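Local coordinates for protein uricase (Arthrobacter globiformis, PDB 2YZC) that catalyses the oxidation of uric acid by molecular oxygen to 5-hydroxyisourate, which is processed further to (S)-allantoin, at residues T34-I39 against W115-D120; E131-V136 against D198-Y203; Q111-D116 against F125-S130. All blocks are in the same frame, centred on the assembly; numbering follows the deposited sequence.

Contact 1: T34-I39 against W115-D120; sequences TARHEI and WDRIND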
loop_
_atom_site.group_PDB
_atom_site.type_symbol
_atom_site.label_atom_id
_atom_site.label_comp_id
_atom_site.label_asym_id
_atom_site.label_seq_id
_atom_site.Cartn_x
_atom_site.Cartn_y
_atom_site.Cartn_z
ATOM N N THR A 34 -18.952 32.005 -7.775
ATOM C CA THR A 34 -19.838 32.469 -6.718
ATOM C C THR A 34 -19.290 31.946 -5.399
ATOM O O THR A 34 -18.290 31.228 -5.381
ATOM C CB THR A 34 -21.271 31.931 -6.902
ATOM O OG1 THR A 34 -21.254 30.499 -6.865
ATOM C CG2 THR A 34 -21.846 32.396 -8.233
ATOM N N ALA A 35 -19.944 32.303 -4.300
ATOM C CA ALA A 35 -19.513 31.861 -2.980
ATOM C C ALA A 35 -19.681 30.350 -2.821
ATOM O O ALA A 35 -19.103 29.744 -1.923
ATOM C CB ALA A 35 -20.310 32.591 -1.908
ATOM N N ARG A 36 -20.477 29.753 -3.702
ATOM C CA ARG A 36 -20.745 28.316 -3.682
ATOM C C ARG A 36 -19.668 27.603 -4.508
ATOM O O ARG A 36 -19.845 27.387 -5.705
ATOM C CB ARG A 36 -22.128 28.057 -4.292
ATOM C CG ARG A 36 -22.651 26.636 -4.176
ATOM C CD ARG A 36 -23.021 26.284 -2.742
ATOM N NE ARG A 36 -23.871 25.097 -2.684
ATOM C CZ ARG A 36 -24.222 24.479 -1.561
ATOM N NH1 ARG A 36 -23.795 24.932 -0.389
ATOM N NH2 ARG A 36 -24.999 23.407 -1.612
ATOM N N HIS A 37 -18.558 27.241 -3.867
ATOM C CA HIS A 37 -17.453 26.576 -4.555
ATOM C C HIS A 37 -17.734 25.133 -4.968
ATOM O O HIS A 37 -18.507 24.426 -4.326
ATOM C CB HIS A 37 -16.187 26.589 -3.682
ATOM C CG HIS A 37 -15.635 27.956 -3.418
ATOM N ND1 HIS A 37 -14.413 28.157 -2.810
ATOM C CD2 HIS A 37 -16.144 29.189 -3.653
ATOM C CE1 HIS A 37 -14.194 29.453 -2.682
ATOM N NE2 HIS A 37 -15.229 30.102 -3.185
ATOM N N GLU A 38 -17.089 24.713 -6.052
ATOM C CA GLU A 38 -17.202 23.351 -6.563
ATOM C C GLU A 38 -15.778 22.803 -6.647
ATOM O O GLU A 38 -14.827 23.557 -6.890
ATOM C CB GLU A 38 -17.830 23.327 -7.962
ATOM C CG GLU A 38 -19.241 23.893 -8.057
ATOM C CD GLU A 38 -20.221 23.209 -7.122
ATOM O OE1 GLU A 38 -20.172 21.966 -6.999
ATOM O OE2 GLU A 38 -21.054 23.917 -6.513
ATOM N N ILE A 39 -15.640 21.495 -6.455
ATOM C CA ILE A 39 -14.339 20.836 -6.495
ATOM C C ILE A 39 -14.287 19.688 -7.499
ATOM O O ILE A 39 -15.174 18.837 -7.525
ATOM C CB ILE A 39 -13.972 20.238 -5.106
ATOM C CG1 ILE A 39 -13.910 21.343 -4.050
ATOM C CG2 ILE A 39 -12.634 19.497 -5.188
ATOM C CD1 ILE A 39 -12.842 22.379 -4.305
ATOM N N TRP A 115 -16.006 14.168 -3.743
ATOM C CA TRP A 115 -16.047 14.951 -2.521
ATOM C C TRP A 115 -17.495 15.309 -2.192
ATOM O O TRP A 115 -18.314 15.526 -3.090
ATOM C CB TRP A 115 -15.257 16.255 -2.679
ATOM C CG TRP A 115 -13.768 16.086 -2.785
ATOM C CD1 TRP A 115 -13.049 15.798 -3.911
ATOM C CD2 TRP A 115 -12.818 16.198 -1.719
ATOM N NE1 TRP A 115 -11.711 15.727 -3.613
ATOM C CE2 TRP A 115 -11.538 15.968 -2.275
ATOM C CE3 TRP A 115 -12.922 16.470 -0.348
ATOM C CZ2 TRP A 115 -10.368 16.003 -1.508
ATOM C CZ3 TRP A 115 -11.755 16.503 0.418
ATOM C CH2 TRP A 115 -10.497 16.270 -0.166
ATOM N N ASP A 116 -17.800 15.362 -0.902
ATOM C CA ASP A 116 -19.130 15.739 -0.435
ATOM C C ASP A 116 -18.954 16.995 0.406
ATOM O O ASP A 116 -17.915 17.177 1.035
ATOM C CB ASP A 116 -19.738 14.641 0.443
ATOM C CG ASP A 116 -19.919 13.335 -0.300
ATOM O OD1 ASP A 116 -20.435 13.364 -1.437
ATOM O OD2 ASP A 116 -19.555 12.281 0.259
ATOM N N ARG A 117 -19.957 17.865 0.412
ATOM C CA ARG A 117 -19.879 19.074 1.223
ATOM C C ARG A 117 -20.072 18.678 2.676
ATOM O O ARG A 117 -20.751 17.695 2.971
ATOM C CB ARG A 117 -20.979 20.069 0.838
ATOM C CG ARG A 117 -20.842 20.675 -0.544
ATOM C CD ARG A 117 -21.985 21.649 -0.838
ATOM N NE ARG A 117 -21.926 22.101 -2.225
ATOM C CZ ARG A 117 -21.058 22.999 -2.683
ATOM N NH1 ARG A 117 -20.178 23.561 -1.864
ATOM N NH2 ARG A 117 -21.053 23.311 -3.971
ATOM N N ILE A 118 -19.462 19.434 3.582
ATOM C CA ILE A 118 -19.613 19.174 5.006
ATOM C C ILE A 118 -20.830 19.995 5.436
ATOM O O ILE A 118 -20.798 21.222 5.396
ATOM C CB ILE A 118 -18.374 19.638 5.805
ATOM C CG1 ILE A 118 -17.147 18.805 5.404
ATOM C CG2 ILE A 118 -18.655 19.530 7.305
ATOM C CD1 ILE A 118 -15.840 19.236 6.071
ATOM N N ASN A 119 -21.908 19.318 5.818
ATOM C CA ASN A 119 -23.134 19.999 6.235
ATOM C C ASN A 119 -23.559 21.071 5.233
ATOM O O ASN A 119 -23.925 22.180 5.624
ATOM C CB ASN A 119 -22.952 20.652 7.607
ATOM C CG ASN A 119 -22.538 19.665 8.672
ATOM O OD1 ASN A 119 -23.164 18.620 8.843
ATOM N ND2 ASN A 119 -21.482 19.999 9.408
ATOM N N ASP A 120 -23.484 20.741 3.948
ATOM C CA ASP A 120 -23.873 21.650 2.873
ATOM C C ASP A 120 -23.083 22.964 2.839
ATOM O O ASP A 120 -23.545 23.957 2.276
ATOM C CB ASP A 120 -25.374 21.949 2.979
ATOM C CG ASP A 120 -25.966 22.438 1.673
ATOM O OD1 ASP A 120 -25.731 21.782 0.633
ATOM O OD2 ASP A 120 -26.673 23.470 1.685
#
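The guanidinium of R36 lies flat over that of R117, planes 14° and group centres 3.7 Å apart. This arginine-arginine stack joins the lead-in of strand 38-50 to the end of strand 103-117, antiparallel neighbours in the sheet of the tunnelling fold (T-fold) of uricases. Like charges so stacked should repel, and the geometry gives each its own acceptors. R36 grips D120 end-on: NH2 reaches OD1 of D120 at 2.9 Å in a nearly straight salt bridge (170° at the hydrogen), while NH1 donates to the D120 carbonyl oxygen. D122 adds a second carboxylate at R36 NH1. An alanine in place of R36 would probably leave the D120 carboxylate without its salt-bridge partner and one face of the R117 guanidinium without its stacked group. R117, its CD anti to CA (chi2 180°), extends toward H37 and E38: NH2 donates to the H37 carbonyl oxygen at 2.8 Å and forms a salt bridge with OE2 of E38 at 2.6 Å, the carboxylate steeply turned. H37 ND1 bonds S158 of a second subunit. I39 sets CG2 over the face of the W115 indole, 4.2 Å from the centroid of its five-membered ring.

Contact 2: E131-V136 against D198-Y203; sequences EVRTAV and DFDAVY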
loop_
_atom_site.group_PDB
_atom_site.type_symbol
_atom_site.label_atom_id
_atom_site.label_comp_id
_atom_site.label_asym_id
_atom_site.label_seq_id
_atom_site.Cartn_x
_atom_site.Cartn_y
_atom_site.Cartn_z
ATOM N N GLU A 131 -15.608 4.813 -3.775
ATOM C CA GLU A 131 -15.445 4.411 -5.163
ATOM C C GLU A 131 -14.592 5.442 -5.883
ATOM O O GLU A 131 -14.492 6.584 -5.448
ATOM C CB GLU A 131 -16.799 4.306 -5.866
ATOM C CG GLU A 131 -17.468 5.648 -6.095
ATOM C CD GLU A 131 -18.903 5.513 -6.551
ATOM O OE1 GLU A 131 -19.705 4.898 -5.811
ATOM O OE2 GLU A 131 -19.228 6.025 -7.645
ATOM N N VAL A 132 -13.981 5.019 -6.981
ATOM C CA VAL A 132 -13.159 5.888 -7.802
ATOM C C VAL A 132 -13.654 5.709 -9.229
ATOM O O VAL A 132 -13.865 4.580 -9.687
ATOM C CB VAL A 132 -11.668 5.508 -7.734
ATOM C CG1 VAL A 132 -10.874 6.349 -8.724
ATOM C CG2 VAL A 132 -11.133 5.737 -6.314
ATOM N N ARG A 133 -13.855 6.828 -9.916
ATOM C CA ARG A 133 -14.324 6.817 -11.294
ATOM C C ARG A 133 -13.124 6.945 -12.228
ATOM O O ARG A 133 -12.183 7.691 -11.942
ATOM C CB ARG A 133 -15.303 7.972 -11.505
ATOM C CG ARG A 133 -15.709 8.237 -12.950
ATOM C CD ARG A 133 -16.780 9.319 -12.993
ATOM N NE ARG A 133 -17.069 9.764 -14.352
ATOM C CZ ARG A 133 -17.962 10.701 -14.656
ATOM N NH1 ARG A 133 -18.662 11.292 -13.694
ATOM N NH2 ARG A 133 -18.140 11.064 -15.921
ATOM N N THR A 134 -13.156 6.212 -13.339
ATOM C CA THR A 134 -12.057 6.252 -14.287
ATOM C C THR A 134 -12.529 6.557 -15.703
ATOM O O THR A 134 -13.689 6.340 -16.050
ATOM C CB THR A 134 -11.299 4.905 -14.323
ATOM O OG1 THR A 134 -12.156 3.884 -14.857
ATOM C CG2 THR A 134 -10.859 4.500 -12.924
ATOM N N ALA A 135 -11.611 7.067 -16.514
ATOM C CA ALA A 135 -11.899 7.374 -17.908
ATOM C C ALA A 135 -10.597 7.221 -18.677
ATOM O O ALA A 135 -9.531 7.618 -18.205
ATOM C CB ALA A 135 -12.442 8.800 -18.051
ATOM N N VAL A 136 -10.687 6.621 -19.857
ATOM C CA VAL A 136 -9.523 6.423 -20.703
ATOM C C VAL A 136 -9.929 6.798 -22.109
ATOM O O VAL A 136 -10.967 6.352 -22.602
ATOM C CB VAL A 136 -9.057 4.946 -20.723
ATOM C CG1 VAL A 136 -7.950 4.768 -21.753
ATOM C CG2 VAL A 136 -8.556 4.528 -19.342
ATOM N N ASP A 198 -23.752 11.856 -22.227
ATOM C CA ASP A 198 -23.910 12.719 -21.058
ATOM C C ASP A 198 -23.102 11.892 -20.062
ATOM O O ASP A 198 -23.657 11.106 -19.304
ATOM C CB ASP A 198 -25.374 12.788 -20.612
ATOM C CG ASP A 198 -25.577 13.679 -19.396
ATOM O OD1 ASP A 198 -24.644 13.792 -18.573
ATOM O OD2 ASP A 198 -26.675 14.257 -19.249
ATOM N N PHE A 199 -21.783 12.054 -20.106
ATOM C CA PHE A 199 -20.878 11.280 -19.269
ATOM C C PHE A 199 -21.241 11.130 -17.795
ATOM O O PHE A 199 -21.203 10.017 -17.269
ATOM C CB PHE A 199 -19.458 11.822 -19.436
ATOM C CG PHE A 199 -18.936 11.696 -20.840
ATOM C CD1 PHE A 199 -18.679 10.445 -21.390
ATOM C CD2 PHE A 199 -18.721 12.827 -21.624
ATOM C CE1 PHE A 199 -18.213 10.319 -22.700
ATOM C CE2 PHE A 199 -18.256 12.710 -22.935
ATOM C CZ PHE A 199 -18.001 11.457 -23.472
ATOM N N ASP A 200 -21.592 12.223 -17.125
ATOM C CA ASP A 200 -21.963 12.131 -15.714
ATOM C C ASP A 200 -23.257 11.337 -15.511
ATOM O O ASP A 200 -23.348 10.511 -14.606
ATOM C CB ASP A 200 -22.136 13.525 -15.100
ATOM C CG ASP A 200 -20.812 14.237 -14.870
ATOM O OD1 ASP A 200 -19.744 13.599 -15.000
ATOM O OD2 ASP A 200 -20.847 15.445 -14.548
ATOM N N ALA A 201 -24.257 11.589 -16.350
ATOM C CA ALA A 201 -25.534 10.893 -16.220
ATOM C C ALA A 201 -25.399 9.395 -16.476
ATOM O O ALA A 201 -25.995 8.581 -15.769
ATOM C CB ALA A 201 -26.571 11.499 -17.169
ATOM N N VAL A 202 -24.617 9.025 -17.484
ATOM C CA VAL A 202 -24.436 7.610 -17.784
ATOM C C VAL A 202 -23.634 6.926 -16.680
ATOM O O VAL A 202 -23.963 5.815 -16.271
ATOM C CB VAL A 202 -23.747 7.411 -19.151
ATOM C CG1 VAL A 202 -23.457 5.931 -19.386
ATOM C CG2 VAL A 202 -24.652 7.945 -20.255
ATOM N N TYR A 203 -22.588 7.580 -16.181
ATOM C CA TYR A 203 -21.813 6.968 -15.103
ATOM C C TYR A 203 -22.731 6.675 -13.916
ATOM O O TYR A 203 -22.692 5.584 -13.349
ATOM C CB TYR A 203 -20.662 7.879 -14.657
ATOM C CG TYR A 203 -19.954 7.390 -13.409
ATOM C CD1 TYR A 203 -20.372 7.792 -12.141
ATOM C CD2 TYR A 203 -18.877 6.510 -13.497
ATOM C CE1 TYR A 203 -19.728 7.330 -10.987
ATOM C CE2 TYR A 203 -18.231 6.042 -12.357
ATOM C CZ TYR A 203 -18.659 6.457 -11.107
ATOM O OH TYR A 203 -18.003 6.012 -9.978
#
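R133 and Y203 make the flat stacking of this contact. R133 runs extended from the strand, CG anti to the backbone N (chi1 170°), and its methylene chain passes over the phenol: CD stands 3.6 Å from the ring centroid and 12° off the normal, a CH-pi contact, with R133 CG closest to CE2 of Y203 at 3.4 Å. Farther out, the guanidinium stays nearly parallel to the ring, 10° between planes, but is displaced toward the root of the tyrosine, and CB of Y203 lies over its centre.

The charged bonds follow. R133 NH1 donates to OD1 of D200 at 2.9 Å from above the carboxylate plane, and a weaker bond from NH2 shares the same oxygen. NH2 also has a salt bridge to E86, at the start of helix 85-99.

Here the antiparallel sheet of the T-fold meets its helical layer: the axes of 131-136 and 199-203 pass 11.4 Å apart, and R133 spans the gap. D198 is the N-cap of helix 199-216, its OD1 accepting from A201 N at 3.2 Å.

A hydrogen bond joins Y203 to E131, tip to tip: OH donates to OE2 of E131 at 2.6 Å from the anti side, tilted out of the carboxylate plane. The other oxygen, OE1, is paired with R207, which is likely to stabilise the buried carboxylate in its charged form.

Contact 3: Q111-D116 against F125-S130; sequences QQFFWD and FSRNKS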
loop_
_atom_site.group_PDB
_atom_site.type_symbol
_atom_site.label_atom_id
_atom_site.label_comp_id
_atom_site.label_asym_id
_atom_site.label_seq_id
_atom_site.Cartn_x
_atom_site.Cartn_y
_atom_site.Cartn_z
ATOM N N GLN A 111 -8.354 9.360 -13.118
ATOM C CA GLN A 111 -9.117 8.805 -12.025
ATOM C C GLN A 111 -9.786 10.063 -11.493
ATOM O O GLN A 111 -9.172 11.134 -11.481
ATOM C CB GLN A 111 -8.197 8.203 -10.962
ATOM C CG GLN A 111 -7.643 6.837 -11.337
ATOM C CD GLN A 111 -6.625 6.332 -10.336
ATOM O OE1 GLN A 111 -6.493 5.126 -10.118
ATOM N NE2 GLN A 111 -5.891 7.248 -9.731
ATOM N N GLN A 112 -11.051 9.948 -11.104
ATOM C CA GLN A 112 -11.788 11.083 -10.561
ATOM C C GLN A 112 -12.155 10.717 -9.137
ATOM O O GLN A 112 -12.707 9.640 -8.893
ATOM C CB GLN A 112 -13.066 11.347 -11.360
ATOM C CG GLN A 112 -13.849 12.571 -10.882
ATOM C CD GLN A 112 -15.122 12.798 -11.676
ATOM O OE1 GLN A 112 -15.167 12.546 -12.874
ATOM N NE2 GLN A 112 -16.162 13.289 -11.008
ATOM N N PHE A 113 -11.837 11.611 -8.205
ATOM C CA PHE A 113 -12.116 11.398 -6.794
ATOM C C PHE A 113 -13.299 12.256 -6.373
ATOM O O PHE A 113 -13.368 13.444 -6.697
ATOM C CB PHE A 113 -10.877 11.742 -5.968
ATOM C CG PHE A 113 -9.631 11.048 -6.441
ATOM C CD1 PHE A 113 -8.583 11.771 -6.996
ATOM C CD2 PHE A 113 -9.528 9.662 -6.377
ATOM C CE1 PHE A 113 -7.444 11.124 -7.485
ATOM C CE2 PHE A 113 -8.397 9.004 -6.862
ATOM C CZ PHE A 113 -7.354 9.738 -7.418
ATOM N N PHE A 114 -14.228 11.650 -5.645
ATOM C CA PHE A 114 -15.423 12.359 -5.216
ATOM C C PHE A 114 -15.323 13.030 -3.857
ATOM O O PHE A 114 -14.657 12.532 -2.945
ATOM C CB PHE A 114 -16.621 11.409 -5.229
ATOM C CG PHE A 114 -16.919 10.839 -6.589
ATOM C CD1 PHE A 114 -16.612 9.517 -6.889
ATOM C CD2 PHE A 114 -17.475 11.639 -7.582
ATOM C CE1 PHE A 114 -16.853 8.998 -8.165
ATOM C CE2 PHE A 114 -17.719 11.133 -8.861
ATOM C CZ PHE A 114 -17.408 9.811 -9.151
ATOM N N TRP A 115 -16.006 14.168 -3.743
ATOM C CA TRP A 115 -16.047 14.951 -2.521
ATOM C C TRP A 115 -17.495 15.309 -2.192
ATOM O O TRP A 115 -18.314 15.526 -3.090
ATOM C CB TRP A 115 -15.257 16.255 -2.679
ATOM C CG TRP A 115 -13.768 16.086 -2.785
ATOM C CD1 TRP A 115 -13.049 15.798 -3.911
ATOM C CD2 TRP A 115 -12.818 16.198 -1.719
ATOM N NE1 TRP A 115 -11.711 15.727 -3.613
ATOM C CE2 TRP A 115 -11.538 15.968 -2.275
ATOM C CE3 TRP A 115 -12.922 16.470 -0.348
ATOM C CZ2 TRP A 115 -10.368 16.003 -1.508
ATOM C CZ3 TRP A 115 -11.755 16.503 0.418
ATOM C CH2 TRP A 115 -10.497 16.270 -0.166
ATOM N N ASP A 116 -17.800 15.362 -0.902
ATOM C CA ASP A 116 -19.130 15.739 -0.435
ATOM C C ASP A 116 -18.954 16.995 0.406
ATOM O O ASP A 116 -17.915 17.177 1.035
ATOM C CB ASP A 116 -19.738 14.641 0.443
ATOM C CG ASP A 116 -19.919 13.335 -0.300
ATOM O OD1 ASP A 116 -20.435 13.364 -1.437
ATOM O OD2 ASP A 116 -19.555 12.281 0.259
ATOM N N PHE A 125 -15.315 20.546 2.328
ATOM C CA PHE A 125 -15.725 19.230 1.848
ATOM C C PHE A 125 -14.994 18.065 2.503
ATOM O O PHE A 125 -13.964 18.246 3.144
ATOM C CB PHE A 125 -15.488 19.138 0.337
ATOM C CG PHE A 125 -15.832 20.387 -0.422
ATOM C CD1 PHE A 125 -14.988 21.495 -0.389
ATOM C CD2 PHE A 125 -16.988 20.447 -1.195
ATOM C CE1 PHE A 125 -15.284 22.644 -1.118
ATOM C CE2 PHE A 125 -17.297 21.590 -1.929
ATOM C CZ PHE A 125 -16.443 22.691 -1.891
ATOM N N SER A 126 -15.544 16.863 2.332
ATOM C CA SER A 126 -14.923 15.655 2.860
ATOM C C SER A 126 -14.882 14.651 1.709
ATOM O O SER A 126 -15.784 14.617 0.872
ATOM C CB SER A 126 -15.712 15.080 4.046
ATOM O OG SER A 126 -16.977 14.584 3.654
ATOM N N ARG A 127 -13.833 13.841 1.659
ATOM C CA ARG A 127 -13.702 12.878 0.576
ATOM C C ARG A 127 -14.611 11.664 0.712
ATOM O O ARG A 127 -14.775 11.117 1.797
ATOM C CB ARG A 127 -12.241 12.420 0.460
ATOM C CG ARG A 127 -11.545 12.906 -0.808
ATOM C CD ARG A 127 -11.598 11.859 -1.915
ATOM N NE ARG A 127 -10.364 11.076 -1.932
ATOM C CZ ARG A 127 -10.223 9.904 -2.539
ATOM N NH1 ARG A 127 -9.053 9.276 -2.494
ATOM N NH2 ARG A 127 -11.246 9.354 -3.179
ATOM N N ASN A 128 -15.233 11.283 -0.401
ATOM C CA ASN A 128 -16.082 10.096 -0.458
ATOM C C ASN A 128 -15.126 9.093 -1.089
ATOM O O ASN A 128 -14.872 9.146 -2.291
ATOM C CB ASN A 128 -17.290 10.315 -1.377
ATOM C CG ASN A 128 -18.053 9.020 -1.668
ATOM O OD1 ASN A 128 -17.768 7.967 -1.089
ATOM N ND2 ASN A 128 -19.027 9.098 -2.570
ATOM N N LYS A 129 -14.576 8.204 -0.274
ATOM C CA LYS A 129 -13.600 7.229 -0.753
ATOM C C LYS A 129 -14.186 5.873 -1.133
ATOM O O LYS A 129 -13.441 4.940 -1.432
ATOM C CB LYS A 129 -12.531 7.017 0.321
ATOM C CG LYS A 129 -11.847 8.298 0.806
ATOM C CD LYS A 129 -10.726 7.976 1.791
ATOM C CE LYS A 129 -9.949 9.227 2.199
ATOM N NZ LYS A 129 -8.903 8.910 3.215
ATOM N N SER A 130 -15.508 5.768 -1.144
ATOM C CA SER A 130 -16.157 4.491 -1.430
ATOM C C SER A 130 -16.068 3.970 -2.857
ATOM O O SER A 130 -16.407 2.821 -3.116
ATOM C CB SER A 130 -17.611 4.556 -0.972
ATOM O OG SER A 130 -17.636 4.856 0.414
HETATM O O HOH W 1 -13.604 9.036 -4.648
HETATM O O HOH W 2 -20.028 11.708 -3.511
#
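R127 meets W115 and F113 in succession along its side chain. CB lies by the far rim of the indole, 4.1 Å from CZ3 of W115. CG sits over the face of the six-membered ring, 3.3 Å from its centroid and 11° off the normal, a close CH-pi contact. The chain then bends at chi2 (-95°) and again at chi3, both away from staggered values, and CD comes to lie 3.3 Å from the carbonyl oxygen of F114. NE passes near CB of F113. At the tip, CZ and NH2 come up to F113, NH2 at 3.6 Å from its CD2; the two flat groups are 53° apart, so this is no parallel stack. F113 CB lies over one guanidinium face, toward its rim, and K129 CG over the other. NH2 also makes a weak bond to a water that accepts from F114 N and donates to N128 O.

The backbones form a beta hairpin of strands 103-117 and 124-129. W115 and R127 are a non-hydrogen-bonded antiparallel pair, and as directly paired residues their side chains share a face; L156 of a second subunit packs on W115 and T154 of that subunit on R127. D116 and S126 are a hydrogen-bonded pair: D116 N donates to S126 O at 2.8 Å, and S126 N to D116 O in return. On the face shared by D116 and N128, a water donates to OD1 of D116 and accepts from ND2 of N128, while OD1 of N128 accepts from S130 N in an Asx turn, just where the chain turns a corner.

The indole face thus meets methylene rather than charge, while the water at the guanidinium edge probably eases the burial of the cationic end.

Contact 2 is the buried one, with about 9 Å between the centres of contact and chain; contacts 1 and 3 lie at the surface and both touch the second subunit. Contacts 1 and 3 share W115 and D116 on strand 103-117, and F125 of contact 3 packs against contact 1, its CE1 3.5 Å from I39 CG1. Contact 2 uses the neighbouring strand 131-140, tied to contact 3 where R133 O approaches Q112 N at 2.7 Å, a probable hydrogen bond. An arginine features in each: stacked on another arginine at the outer end of the sheet, laid on a tyrosine of the helix, and bent over a tryptophan in the hairpin. Contact 3 adds paired backbones and two bridging waters to its side-chain packing.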